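Local coordinates for protein putative enoyl-CoA hydratase/isomerase (PDB 3ISA) that is a putative enoyl-CoA hydratase/isomerase of the crotonase family, and so probably acts on acyl-CoA thioesters, at residues W18-S23 with L54-A59; R83-E88 with A219-L224; L136-V141 with A235-Y240; R146-V151 with L212-D217. One frame throughout, in Å; residues are numbered along the deposited sequence.

Interaction 1 (W18-S23 with L54-A59); sequences WTFTLS and LVFAGA
Two neighbouring parallel strands meet here in the main sheet of the crotonase fold. They are the two strands of a beta-alpha-beta unit, with helix 33-48 between them. Five backbone hydrogen bonds join 18-23 to 54-59. Val55 N gives to Trp18 O and Ala57 N to Phe20 O, while Phe20 N gives to Val55 O and Leu22 N to Ala57 O. The series ends with Ala59 N to Leu22 O, at 176° almost straight. The shortest is Phe20 N to Val55 O, 2.6 Å. CA-H...O contacts lie between these bonds, such as Thr21 CA to Ala57 O at 3.4 Å. A local bond runs from Ser23 OG back to Thr21 O, 2.8 Å away.

The aromatic pair sits on the face that also carries Trp18, Leu22 and Leu54. Phe20 and Phe56 both have CG anti to the carbonyl carbon (chi1 -64° in each), so the rings rise side by side. The ring planes of Phe20 and Phe56 are 12° apart, but offset so far that they hardly overlap. Phe20 CD2 lies over one face of the Phe56 ring near its rim. Leu54 CD2 meets the edge of the Phe20 ring, 3.9 Å from Phe20 CE2.

On the other face Thr19 and Val55 point the same way, with OG1 of Thr19 3.7 Å from CB of Val55. The backbone bonds fix the register. Apolar side chains of both strands pack on the face of Phe20 and Phe56, while the other face is partly polar.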
loop_
_atom_site.group_PDB
_atom_site.type_symbol
_atom_site.label_atom_id
_atom_site.label_comp_id
_atom_site.label_asym_id
_atom_site.label_seq_id
_atom_site.Cartn_x
_atom_site.Cartn_y
_atom_site.Cartn_z
ATOM N N TRP D 18 -15.753 -26.355 17.730
ATOM C CA TRP D 18 -15.478 -27.582 16.992
ATOM C C TRP D 18 -14.030 -27.946 17.244
ATOM O O TRP D 18 -13.144 -27.079 17.209
ATOM C CB TRP D 18 -15.674 -27.411 15.483
ATOM C CG TRP D 18 -17.097 -27.357 15.020
ATOM C CD1 TRP D 18 -18.221 -27.145 15.779
ATOM C CD2 TRP D 18 -17.542 -27.491 13.667
ATOM N NE1 TRP D 18 -19.342 -27.151 14.971
ATOM C CE2 TRP D 18 -18.953 -27.359 13.671
ATOM C CE3 TRP D 18 -16.883 -27.722 12.450
ATOM C CZ2 TRP D 18 -19.720 -27.425 12.498
ATOM C CZ3 TRP D 18 -17.647 -27.785 11.275
ATOM C CH2 TRP D 18 -19.054 -27.647 11.311
ATOM N N THR D 19 -13.787 -29.221 17.517
ATOM C CA THR D 19 -12.433 -29.702 17.692
ATOM C C THR D 19 -12.044 -30.571 16.495
ATOM O O THR D 19 -12.687 -31.590 16.198
ATOM C CB THR D 19 -12.282 -30.476 19.024
ATOM O OG1 THR D 19 -12.681 -29.625 20.101
ATOM C CG2 THR D 19 -10.830 -30.960 19.231
ATOM N N PHE D 20 -10.987 -30.141 15.821
ATOM C CA PHE D 20 -10.414 -30.831 14.680
ATOM C C PHE D 20 -9.209 -31.642 15.146
ATOM O O PHE D 20 -8.140 -31.089 15.415
ATOM C CB PHE D 20 -9.946 -29.814 13.630
ATOM C CG PHE D 20 -11.058 -28.992 13.027
ATOM C CD1 PHE D 20 -11.698 -29.414 11.867
ATOM C CD2 PHE D 20 -11.443 -27.790 13.606
ATOM C CE1 PHE D 20 -12.729 -28.657 11.291
ATOM C CE2 PHE D 20 -12.478 -27.016 13.043
ATOM C CZ PHE D 20 -13.119 -27.453 11.872
ATOM N N THR D 21 -9.380 -32.954 15.239
ATOM C CA THR D 21 -8.288 -33.810 15.649
ATOM C C THR D 21 -7.678 -34.480 14.421
ATOM O O THR D 21 -8.325 -35.310 13.769
ATOM C CB THR D 21 -8.747 -34.865 16.705
ATOM O OG1 THR D 21 -9.313 -34.202 17.834
ATOM C CG2 THR D 21 -7.568 -35.743 17.147
ATOM N N LEU D 22 -6.438 -34.096 14.092
ATOM C CA LEU D 22 -5.682 -34.768 13.046
ATOM C C LEU D 22 -5.462 -36.192 13.522
ATOM O O LEU D 22 -4.986 -36.405 14.637
ATOM C CB LEU D 22 -4.343 -34.072 12.783
ATOM C CG LEU D 22 -4.425 -32.774 11.954
ATOM C CD1 LEU D 22 -5.186 -31.651 12.671
ATOM C CD2 LEU D 22 -3.022 -32.298 11.592
ATOM N N SER D 23 -5.853 -37.147 12.682
ATOM C CA SER D 23 -6.014 -38.524 13.116
ATOM C C SER D 23 -5.315 -39.502 12.178
ATOM O O SER D 23 -5.919 -40.431 11.633
ATOM C CB SER D 23 -7.502 -38.846 13.261
ATOM O OG SER D 23 -8.088 -38.069 14.291
ATOM N N LEU D 54 -12.545 -22.723 16.997
ATOM C CA LEU D 54 -11.983 -23.915 16.357
ATOM C C LEU D 54 -10.775 -24.366 17.137
ATOM O O LEU D 54 -9.823 -23.586 17.351
ATOM C CB LEU D 54 -11.551 -23.620 14.911
ATOM C CG LEU D 54 -12.549 -22.855 14.043
ATOM C CD1 LEU D 54 -12.042 -22.710 12.595
ATOM C CD2 LEU D 54 -13.933 -23.504 14.092
ATOM N N VAL D 55 -10.803 -25.628 17.555
ATOM C CA VAL D 55 -9.677 -26.238 18.264
ATOM C C VAL D 55 -8.949 -27.235 17.346
ATOM O O VAL D 55 -9.581 -28.069 16.676
ATOM C CB VAL D 55 -10.134 -26.949 19.574
ATOM C CG1 VAL D 55 -8.944 -27.613 20.283
ATOM C CG2 VAL D 55 -10.858 -25.972 20.498
ATOM N N PHE D 56 -7.621 -27.124 17.288
ATOM C CA PHE D 56 -6.792 -28.055 16.525
ATOM C C PHE D 56 -5.856 -28.877 17.416
ATOM O O PHE D 56 -5.080 -28.330 18.200
ATOM C CB PHE D 56 -5.978 -27.305 15.472
ATOM C CG PHE D 56 -6.831 -26.637 14.426
ATOM C CD1 PHE D 56 -7.134 -27.310 13.240
ATOM C CD2 PHE D 56 -7.338 -25.349 14.631
ATOM C CE1 PHE D 56 -7.924 -26.716 12.275
ATOM C CE2 PHE D 56 -8.143 -24.730 13.652
ATOM C CZ PHE D 56 -8.428 -25.425 12.475
ATOM N N ALA D 57 -5.919 -30.197 17.258
ATOM C CA ALA D 57 -5.099 -31.103 18.064
ATOM C C ALA D 57 -4.684 -32.295 17.221
ATOM O O ALA D 57 -5.213 -32.502 16.138
ATOM C CB ALA D 57 -5.865 -31.553 19.305
ATOM N N GLY D 58 -3.718 -33.068 17.707
ATOM C CA GLY D 58 -3.289 -34.262 17.008
ATOM C C GLY D 58 -3.432 -35.495 17.874
ATOM O O GLY D 58 -3.099 -35.453 19.056
ATOM N N ALA D 59 -3.955 -36.575 17.291
ATOM C CA ALA D 59 -3.996 -37.902 17.936
ATOM C C ALA D 59 -2.596 -38.519 18.002
ATOM O O ALA D 59 -1.746 -38.218 17.175
ATOM C CB ALA D 59 -4.926 -38.841 17.162
#

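Interaction 2 (R83-E88 with A219-L224); sequences RMVRIE and ADLAAL
Leu224 and Glu88 both hold CG anti to the backbone N, which sends each side chain across to the other helix. Glu88 then bends at chi2 (60°), and Leu221 takes the same anti position at chi1. The segments 83-88 and 219-224, on helices 77-95 and 217-229, run nearly antiparallel, at 163°, with their axes 10.1 Å apart. Leu224 CD1 reaches the backbone of the facing helix and stops 3.7 Å from Met84 O. It also touches CG2 of Val85 at 3.8 Å. Glu88 and Leu221 pass alongside one another, heading opposite ways, with Glu88 CG 3.7 Å from Leu221 CD1. No hydrogen bond crosses the contact. The carboxylate of Glu88 passes beside Asp220, its OE2 3.3 Å from Asp220 CB, and the two carboxylate planes stand 75° apart. OE2 of Glu88 and OD2 of Asp220 are 4.4 Å apart. This like-charge pair is probably eased by Arg146 and Gln92, which bind Glu88 OE2, and by Arg145 and His216, which bind Asp220. Helix 77-95 also packs on helix 33-48 through Arg86 and Ile87. A second subunit sets its Ala229 against Val85 and its Arg226 against Leu221, so one side of the helix pair forms part of that interface.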
loop_
_atom_site.group_PDB
_atom_site.type_symbol
_atom_site.label_atom_id
_atom_site.label_comp_id
_atom_site.label_asym_id
_atom_site.label_seq_id
_atom_site.Cartn_x
_atom_site.Cartn_y
_atom_site.Cartn_z
ATOM N N ARG D 83 -0.646 -29.862 -3.938
ATOM C CA ARG D 83 -0.764 -30.181 -2.526
ATOM C C ARG D 83 -0.217 -29.056 -1.608
ATOM O O ARG D 83 -0.810 -28.740 -0.573
ATOM C CB ARG D 83 -0.125 -31.544 -2.216
ATOM C CG ARG D 83 -0.927 -32.743 -2.751
ATOM C CD ARG D 83 -0.151 -34.045 -2.549
ATOM N NE ARG D 83 0.151 -34.263 -1.129
ATOM C CZ ARG D 83 1.048 -35.132 -0.676
ATOM N NH1 ARG D 83 1.752 -35.861 -1.533
ATOM N NH2 ARG D 83 1.256 -35.253 0.636
ATOM N N MET D 84 0.896 -28.448 -2.000
ATOM C CA MET D 84 1.438 -27.304 -1.262
ATOM C C MET D 84 0.538 -26.058 -1.340
ATOM O O MET D 84 0.333 -25.369 -0.347
ATOM C CB MET D 84 2.864 -27.001 -1.741
ATOM C CG MET D 84 3.922 -27.974 -1.194
ATOM S SD MET D 84 4.083 -28.060 0.609
ATOM C CE MET D 84 5.571 -29.077 0.616
ATOM N N VAL D 85 -0.014 -25.786 -2.528
ATOM C CA VAL D 85 -0.961 -24.692 -2.708
ATOM C C VAL D 85 -2.202 -24.869 -1.847
ATOM O O VAL D 85 -2.613 -23.928 -1.166
ATOM C CB VAL D 85 -1.309 -24.491 -4.222
ATOM C CG1 VAL D 85 -2.517 -23.579 -4.380
ATOM C CG2 VAL D 85 -0.077 -23.911 -4.942
ATOM N N ARG D 86 -2.753 -26.088 -1.830
ATOM C CA ARG D 86 -3.916 -26.381 -1.001
ATOM C C ARG D 86 -3.595 -26.241 0.501
ATOM O O ARG D 86 -4.420 -25.750 1.261
ATOM C CB ARG D 86 -4.530 -27.745 -1.366
ATOM C CG ARG D 86 -5.094 -27.841 -2.824
ATOM C CD ARG D 86 -6.247 -26.866 -3.089
ATOM N NE ARG D 86 -7.491 -27.344 -2.471
ATOM C CZ ARG D 86 -8.590 -26.606 -2.310
ATOM N NH1 ARG D 86 -8.598 -25.336 -2.705
ATOM N NH2 ARG D 86 -9.679 -27.135 -1.756
ATOM N N ILE D 87 -2.401 -26.666 0.914
ATOM C CA ILE D 87 -1.930 -26.415 2.284
ATOM C C ILE D 87 -1.928 -24.906 2.583
ATOM O O ILE D 87 -2.506 -24.474 3.576
ATOM C CB ILE D 87 -0.546 -27.080 2.562
ATOM C CG1 ILE D 87 -0.716 -28.604 2.685
ATOM C CG2 ILE D 87 0.078 -26.537 3.853
ATOM C CD1 ILE D 87 0.594 -29.406 2.619
ATOM N N GLU D 88 -1.324 -24.096 1.714
ATOM C CA GLU D 88 -1.314 -22.637 1.963
ATOM C C GLU D 88 -2.727 -22.039 1.969
ATOM O O GLU D 88 -3.014 -21.154 2.769
ATOM C CB GLU D 88 -0.400 -21.898 0.974
ATOM C CG GLU D 88 -0.309 -20.346 1.146
ATOM C CD GLU D 88 0.217 -19.875 2.527
ATOM O OE1 GLU D 88 0.642 -20.700 3.364
ATOM O OE2 GLU D 88 0.197 -18.652 2.780
ATOM N N ALA D 219 0.695 -12.037 -1.220
ATOM C CA ALA D 219 2.151 -12.157 -1.170
ATOM C C ALA D 219 2.591 -13.544 -0.704
ATOM O O ALA D 219 3.506 -14.125 -1.293
ATOM C CB ALA D 219 2.754 -11.059 -0.287
ATOM N N ASP D 220 1.947 -14.059 0.353
ATOM C CA ASP D 220 2.237 -15.403 0.868
ATOM C C ASP D 220 1.979 -16.546 -0.137
ATOM O O ASP D 220 2.822 -17.434 -0.320
ATOM C CB ASP D 220 1.459 -15.635 2.156
ATOM C CG ASP D 220 2.010 -14.812 3.299
ATOM O OD1 ASP D 220 3.096 -14.210 3.121
ATOM O OD2 ASP D 220 1.365 -14.757 4.359
ATOM N N LEU D 221 0.821 -16.509 -0.785
ATOM C CA LEU D 221 0.495 -17.521 -1.772
ATOM C C LEU D 221 1.411 -17.422 -3.003
ATOM O O LEU D 221 1.871 -18.457 -3.507
ATOM C CB LEU D 221 -0.996 -17.494 -2.154
ATOM C CG LEU D 221 -1.386 -18.672 -3.064
ATOM C CD1 LEU D 221 -1.085 -20.055 -2.450
ATOM C CD2 LEU D 221 -2.843 -18.592 -3.457
ATOM N N ALA D 222 1.693 -16.194 -3.472
ATOM C CA ALA D 222 2.634 -16.013 -4.585
ATOM C C ALA D 222 4.015 -16.596 -4.269
ATOM O O ALA D 222 4.552 -17.365 -5.071
ATOM C CB ALA D 222 2.755 -14.547 -4.984
ATOM N N ALA D 223 4.544 -16.270 -3.088
ATOM C CA ALA D 223 5.860 -16.759 -2.645
ATOM C C ALA D 223 5.890 -18.290 -2.567
ATOM O O ALA D 223 6.860 -18.920 -3.026
ATOM C CB ALA D 223 6.258 -16.137 -1.303
ATOM N N LEU D 224 4.830 -18.884 -2.012
ATOM C CA LEU D 224 4.701 -20.353 -1.969
ATOM C C LEU D 224 4.712 -20.957 -3.381
ATOM O O LEU D 224 5.486 -21.884 -3.672
ATOM C CB LEU D 224 3.445 -20.789 -1.184
ATOM C CG LEU D 224 3.133 -22.293 -0.980
ATOM C CD1 LEU D 224 2.411 -22.948 -2.197
ATOM C CD2 LEU D 224 4.403 -23.089 -0.630
#

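Interaction 3 (L136-V141 with A235-Y240); sequences LKFGLV and ARIRDY
Residues 136-137 are 3-10, Gly139 N bonds to Leu136 O, and Gly139 has positive phi (87°). Phe138 faces helix 235-240. Its CG stands flanked by both the backbone N and the carbonyl carbon (chi1 55°), a crowded rotamer. This lays the ring between two side chains of the helix. Ile237 CG1 meets CD1 of Phe138 at 3.6 Å, and Tyr240 CD2 meets CD2 of Phe138, also at 3.6 Å. The rings of Phe138 and Tyr240 are oblique, their planes 42° apart. Tyr240 CD1 also touches Lys137 CB. Arg236 bends at chi3 and gives its NE to Phe138 O, 3.1 Å away. That bond lies in the guanidinium plane but comes from above the carbonyl plane. A water accepts from Arg236 NH2 and lies 2.8 Å from Phe138 O. Another donates to both Lys137 O and Arg236 O. The far end of Arg236 is held by the carbonyl oxygens of Pro231 and Gln230, in the turn between helices 217-229 and 233-241. Tyr240 OH bonds to a glycerol, probably from the crystallisation liquor, and Lys137 NZ to Ala199 O of a third subunit. The contact thus joins the loop between strand 130-132 and helix 144-151 to the C-terminal helix 233-241.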
loop_
_atom_site.group_PDB
_atom_site.type_symbol
_atom_site.label_atom_id
_atom_site.label_comp_id
_atom_site.label_asym_id
_atom_site.label_seq_id
_atom_site.Cartn_x
_atom_site.Cartn_y
_atom_site.Cartn_z
ATOM N N LEU D 136 12.870 -24.550 3.641
ATOM C CA LEU D 136 13.823 -23.724 2.909
ATOM C C LEU D 136 15.064 -24.515 2.452
ATOM O O LEU D 136 15.673 -24.160 1.455
ATOM C CB LEU D 136 14.225 -22.476 3.711
ATOM C CG LEU D 136 13.104 -21.433 3.927
ATOM C CD1 LEU D 136 13.449 -20.504 5.080
ATOM C CD2 LEU D 136 12.865 -20.611 2.663
ATOM N N LYS D 137 15.400 -25.598 3.158
ATOM C CA LYS D 137 16.463 -26.519 2.724
ATOM C C LYS D 137 16.184 -27.147 1.367
ATOM O O LYS D 137 17.103 -27.576 0.683
ATOM C CB LYS D 137 16.670 -27.641 3.733
ATOM C CG LYS D 137 17.353 -27.221 5.017
ATOM C CD LYS D 137 18.847 -27.030 4.798
ATOM C CE LYS D 137 19.592 -26.782 6.099
ATOM N NZ LYS D 137 21.054 -26.629 5.822
ATOM N N PHE D 138 14.917 -27.231 0.980
ATOM C CA PHE D 138 14.611 -27.654 -0.381
ATOM C C PHE D 138 13.892 -26.562 -1.163
ATOM O O PHE D 138 13.202 -26.841 -2.142
ATOM C CB PHE D 138 13.896 -29.023 -0.456
ATOM C CG PHE D 138 12.618 -29.126 0.353
ATOM C CD1 PHE D 138 11.374 -28.836 -0.227
ATOM C CD2 PHE D 138 12.647 -29.587 1.673
ATOM C CE1 PHE D 138 10.194 -28.967 0.514
ATOM C CE2 PHE D 138 11.473 -29.719 2.414
ATOM C CZ PHE D 138 10.247 -29.402 1.836
ATOM N N GLY D 139 14.065 -25.321 -0.700
ATOM C CA GLY D 139 13.632 -24.140 -1.445
ATOM C C GLY D 139 12.184 -23.733 -1.202
ATOM O O GLY D 139 11.710 -22.778 -1.803
ATOM N N LEU D 140 11.485 -24.451 -0.320
ATOM C CA LEU D 140 10.071 -24.166 -0.030
ATOM C C LEU D 140 9.871 -22.894 0.811
ATOM O O LEU D 140 10.492 -22.742 1.865
ATOM C CB LEU D 140 9.425 -25.356 0.687
ATOM C CG LEU D 140 7.915 -25.216 0.904
ATOM C CD1 LEU D 140 7.173 -25.372 -0.420
ATOM C CD2 LEU D 140 7.438 -26.219 1.943
ATOM N N VAL D 141 9.001 -21.989 0.351
ATOM C CA VAL D 141 8.718 -20.769 1.101
ATOM C C VAL D 141 7.275 -20.818 1.603
ATOM O O VAL D 141 6.349 -20.368 0.908
ATOM C CB VAL D 141 9.012 -19.478 0.269
ATOM C CG1 VAL D 141 8.732 -18.208 1.103
ATOM C CG2 VAL D 141 10.464 -19.463 -0.268
ATOM N N ALA D 235 13.589 -33.175 -7.050
ATOM C CA ALA D 235 15.003 -33.467 -6.807
ATOM C C ALA D 235 15.519 -32.780 -5.542
ATOM O O ALA D 235 16.291 -33.383 -4.785
ATOM C CB ALA D 235 15.862 -33.093 -8.024
ATOM N N ARG D 236 15.067 -31.542 -5.294
ATOM C CA ARG D 236 15.433 -30.793 -4.081
ATOM C C ARG D 236 14.911 -31.506 -2.830
ATOM O O ARG D 236 15.620 -31.621 -1.808
ATOM C CB ARG D 236 14.887 -29.350 -4.127
ATOM C CG ARG D 236 15.582 -28.420 -5.135
ATOM C CD ARG D 236 15.168 -26.953 -4.952
ATOM N NE ARG D 236 13.729 -26.687 -5.146
ATOM C CZ ARG D 236 13.144 -26.428 -6.323
ATOM N NH1 ARG D 236 13.847 -26.435 -7.452
ATOM N NH2 ARG D 236 11.835 -26.180 -6.381
ATOM N N ILE D 237 13.672 -31.984 -2.915
ATOM C CA ILE D 237 13.084 -32.799 -1.847
ATOM C C ILE D 237 13.922 -34.076 -1.588
ATOM O O ILE D 237 14.284 -34.373 -0.437
ATOM C CB ILE D 237 11.594 -33.132 -2.163
ATOM C CG1 ILE D 237 10.732 -31.849 -2.142
ATOM C CG2 ILE D 237 11.040 -34.157 -1.183
ATOM C CD1 ILE D 237 9.288 -32.031 -2.653
ATOM N N ARG D 238 14.234 -34.798 -2.664
ATOM C CA ARG D 238 15.059 -36.014 -2.610
ATOM C C ARG D 238 16.390 -35.769 -1.903
ATOM O O ARG D 238 16.749 -36.508 -0.979
ATOM C CB ARG D 238 15.270 -36.566 -4.024
ATOM C CG ARG D 238 15.859 -37.988 -4.099
ATOM C CD ARG D 238 16.003 -38.432 -5.550
ATOM N NE ARG D 238 14.713 -38.440 -6.240
ATOM C CZ ARG D 238 14.411 -37.691 -7.300
ATOM N NH1 ARG D 238 15.312 -36.869 -7.831
ATOM N NH2 ARG D 238 13.203 -37.778 -7.842
ATOM N N ASP D 239 17.086 -34.701 -2.305
ATOM C CA ASP D 239 18.360 -34.303 -1.704
ATOM C C ASP D 239 18.241 -34.024 -0.212
ATOM O O ASP D 239 19.105 -34.439 0.566
ATOM C CB ASP D 239 18.934 -33.063 -2.396
ATOM C CG ASP D 239 19.448 -33.352 -3.801
ATOM O OD1 ASP D 239 19.568 -34.540 -4.175
ATOM O OD2 ASP D 239 19.734 -32.382 -4.539
ATOM N N TYR D 240 17.171 -33.324 0.171
ATOM C CA TYR D 240 16.921 -32.988 1.570
ATOM C C TYR D 240 16.609 -34.242 2.409
ATOM O O TYR D 240 17.118 -34.387 3.526
ATOM C CB TYR D 240 15.792 -31.942 1.704
ATOM C CG TYR D 240 15.225 -31.895 3.105
ATOM C CD1 TYR D 240 15.956 -31.330 4.159
ATOM C CD2 TYR D 240 13.977 -32.456 3.389
ATOM C CE1 TYR D 240 15.448 -31.325 5.461
ATOM C CE2 TYR D 240 13.462 -32.446 4.676
ATOM C CZ TYR D 240 14.200 -31.885 5.704
ATOM O OH TYR D 240 13.671 -31.888 6.975
HETATM O O HOH W 1 17.574 -29.827 -1.031
HETATM O O HOH W 2 11.061 -25.696 -3.505
#

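Interaction 4 (R146-V151 with L212-D217); sequences RFRDIV and LRDDHD
A histidine-carboxylate hydrogen bond is the centre of this contact between helix 144-151 and the loop before helix 217-229. His216 and Asp149 meet tip to tip. NE2 of His216 lies only 2.4 Å from OD2 of Asp149, very short, at 166°. The bond runs in the plane of the imidazole, but it meets the carboxylate from above its plane, and the two flat groups are turned 66° apart. The chi1 of His216 (35°) tucks CG in over its own backbone and turns the ring to the helix.

The other oxygen, Asp149 OD1, is gripped side-on by Arg148. NE and NH2 of Arg148 both give to this one atom, with NH2 on its syn lone pair at 3.0 Å. Asp214 brings a like charge close, its OD2 3.5 Å from Asp149 OD2.

Further out, His216 ND1 is hydrogen-bonded to Asp220 OD2. With a carboxylate at each ring nitrogen the imidazole is probably protonated, though Arg148 NH2 lies 3.7 Å from His216 NE2. His216 is at the N-cap position of helix 217-229. Before it, Asp215 OD1 accepts from Asp217 N in an Asx turn. Arg213 grips Asp217 end-on, one nitrogen to each oxygen. Arg146, salt-bridged to Glu88, also reaches this loop through a water, which accepts from Arg146 NH1 and donates to Asp217 OD1 at 2.7 Å.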
loop_
_atom_site.group_PDB
_atom_site.type_symbol
_atom_site.label_atom_id
_atom_site.label_comp_id
_atom_site.label_asym_id
_atom_site.label_seq_id
_atom_site.Cartn_x
_atom_site.Cartn_y
_atom_site.Cartn_z
ATOM N N ARG D 146 4.000 -15.156 8.094
ATOM C CA ARG D 146 3.181 -15.382 9.302
ATOM C C ARG D 146 4.045 -15.707 10.500
ATOM O O ARG D 146 3.792 -15.199 11.610
ATOM C CB ARG D 146 2.102 -16.453 9.092
ATOM C CG ARG D 146 0.887 -15.939 8.264
ATOM C CD ARG D 146 -0.283 -16.979 8.175
ATOM N NE ARG D 146 0.204 -18.260 7.659
ATOM C CZ ARG D 146 0.292 -18.594 6.370
ATOM N NH1 ARG D 146 -0.140 -17.780 5.407
ATOM N NH2 ARG D 146 0.784 -19.776 6.045
ATOM N N PHE D 147 5.071 -16.524 10.295
ATOM C CA PHE D 147 5.979 -16.814 11.396
ATOM C C PHE D 147 6.739 -15.549 11.822
ATOM O O PHE D 147 6.841 -15.263 13.017
ATOM C CB PHE D 147 6.905 -17.972 11.053
ATOM C CG PHE D 147 7.792 -18.405 12.194
ATOM C CD1 PHE D 147 7.248 -19.001 13.330
ATOM C CD2 PHE D 147 9.177 -18.227 12.115
ATOM C CE1 PHE D 147 8.078 -19.404 14.385
ATOM C CE2 PHE D 147 10.009 -18.632 13.143
ATOM C CZ PHE D 147 9.464 -19.217 14.280
ATOM N N ARG D 148 7.182 -14.760 10.841
ATOM C CA ARG D 148 7.793 -13.453 11.083
ATOM C C ARG D 148 6.914 -12.510 11.930
ATOM O O ARG D 148 7.394 -11.916 12.897
ATOM C CB ARG D 148 8.156 -12.787 9.754
ATOM C CG ARG D 148 8.737 -11.376 9.904
ATOM C CD ARG D 148 8.504 -10.612 8.628
ATOM N NE ARG D 148 7.086 -10.343 8.400
ATOM C CZ ARG D 148 6.607 -9.854 7.259
ATOM N NH1 ARG D 148 7.437 -9.585 6.248
ATOM N NH2 ARG D 148 5.305 -9.624 7.127
ATOM N N ASP D 149 5.630 -12.422 11.585
ATOM C CA ASP D 149 4.659 -11.555 12.260
ATOM C C ASP D 149 4.504 -11.888 13.739
ATOM O O ASP D 149 4.247 -10.997 14.549
ATOM C CB ASP D 149 3.304 -11.625 11.562
ATOM C CG ASP D 149 3.291 -10.898 10.222
ATOM O OD1 ASP D 149 4.283 -10.237 9.849
ATOM O OD2 ASP D 149 2.263 -10.959 9.537
ATOM N N ILE D 150 4.685 -13.166 14.068
ATOM C CA ILE D 150 4.590 -13.643 15.445
ATOM C C ILE D 150 5.872 -13.338 16.245
ATOM O O ILE D 150 5.802 -12.700 17.297
ATOM C CB ILE D 150 4.290 -15.153 15.489
ATOM C CG1 ILE D 150 2.896 -15.451 14.914
ATOM C CG2 ILE D 150 4.454 -15.735 16.931
ATOM C CD1 ILE D 150 2.692 -16.948 14.536
ATOM N N VAL D 151 7.021 -13.793 15.741
ATOM C CA VAL D 151 8.268 -13.790 16.506
ATOM C C VAL D 151 9.221 -12.625 16.180
ATOM O O VAL D 151 10.229 -12.453 16.862
ATOM C CB VAL D 151 9.043 -15.140 16.354
ATOM C CG1 VAL D 151 8.188 -16.346 16.793
ATOM C CG2 VAL D 151 9.547 -15.307 14.909
ATOM N N LEU D 212 -7.649 -6.669 13.413
ATOM C CA LEU D 212 -6.364 -6.995 14.032
ATOM C C LEU D 212 -5.292 -7.589 13.106
ATOM O O LEU D 212 -4.099 -7.389 13.338
ATOM C CB LEU D 212 -6.551 -7.928 15.240
ATOM C CG LEU D 212 -7.259 -7.341 16.474
ATOM C CD1 LEU D 212 -7.486 -8.433 17.511
ATOM C CD2 LEU D 212 -6.492 -6.164 17.081
ATOM N N ARG D 213 -5.715 -8.333 12.087
ATOM C CA ARG D 213 -4.807 -9.153 11.277
ATOM C C ARG D 213 -4.000 -8.355 10.249
ATOM O O ARG D 213 -4.553 -7.486 9.571
ATOM C CB ARG D 213 -5.614 -10.257 10.575
ATOM C CG ARG D 213 -4.796 -11.221 9.741
ATOM C CD ARG D 213 -5.628 -12.407 9.304
ATOM N NE ARG D 213 -4.806 -13.382 8.595
ATOM C CZ ARG D 213 -4.907 -13.658 7.298
ATOM N NH1 ARG D 213 -5.818 -13.047 6.546
ATOM N NH2 ARG D 213 -4.098 -14.560 6.756
ATOM N N ASP D 214 -2.701 -8.679 10.138
ATOM C CA ASP D 214 -1.830 -8.194 9.057
ATOM C C ASP D 214 -2.068 -9.107 7.844
ATOM O O ASP D 214 -1.535 -10.220 7.788
ATOM C CB ASP D 214 -0.351 -8.269 9.497
ATOM C CG ASP D 214 0.597 -7.556 8.535
ATOM O OD1 ASP D 214 0.130 -7.012 7.509
ATOM O OD2 ASP D 214 1.819 -7.533 8.821
ATOM N N ASP D 215 -2.862 -8.648 6.886
ATOM C CA ASP D 215 -3.189 -9.471 5.735
ATOM C C ASP D 215 -2.125 -9.317 4.632
ATOM O O ASP D 215 -2.065 -8.290 3.959
ATOM C CB ASP D 215 -4.598 -9.120 5.233
ATOM C CG ASP D 215 -4.973 -9.823 3.937
ATOM O OD1 ASP D 215 -4.284 -10.782 3.526
ATOM O OD2 ASP D 215 -5.977 -9.407 3.316
ATOM N N HIS D 216 -1.292 -10.341 4.468
ATOM C CA HIS D 216 -0.410 -10.451 3.290
ATOM C C HIS D 216 -0.630 -11.794 2.575
ATOM O O HIS D 216 0.330 -12.438 2.135
ATOM C CB HIS D 216 1.070 -10.216 3.661
ATOM C CG HIS D 216 1.437 -10.739 5.012
ATOM N ND1 HIS D 216 1.569 -12.085 5.276
ATOM C CD2 HIS D 216 1.659 -10.103 6.185
ATOM C CE1 HIS D 216 1.855 -12.255 6.554
ATOM N NE2 HIS D 216 1.924 -11.068 7.126
ATOM N N ASP D 217 -1.904 -12.186 2.447
ATOM C CA ASP D 217 -2.303 -13.477 1.862
ATOM C C ASP D 217 -1.795 -13.660 0.414
ATOM O O ASP D 217 -1.253 -14.706 0.072
ATOM C CB ASP D 217 -3.836 -13.674 1.923
ATOM C CG ASP D 217 -4.346 -14.011 3.336
ATOM O OD1 ASP D 217 -3.543 -14.358 4.223
ATOM O OD2 ASP D 217 -5.578 -13.960 3.554
HETATM O O HOH W 3 -1.118 -15.014 5.301
#

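In the fold
Interaction 1 comes first along the chain and closes before the others open. It lies in the main sheet, on the opposite side of the chain's centre from the other three, 22 to 28 Å from them between centres. Interactions 2, 3 and 4 lie among helices and the loops that join them. Interaction 4 is nested inside the loops closed by 2 and by 3, while the segments of 2 and 3 alternate. The centre of interaction 2 is about 15 Å from those of 3 and 4, and it touches both. Segment 219-224 lies on helix 217-229, segment 212-217 leads into it, and interaction 3 packs against it through Leu140 and Val141. This one helix therefore meets parts of the chain far apart in sequence.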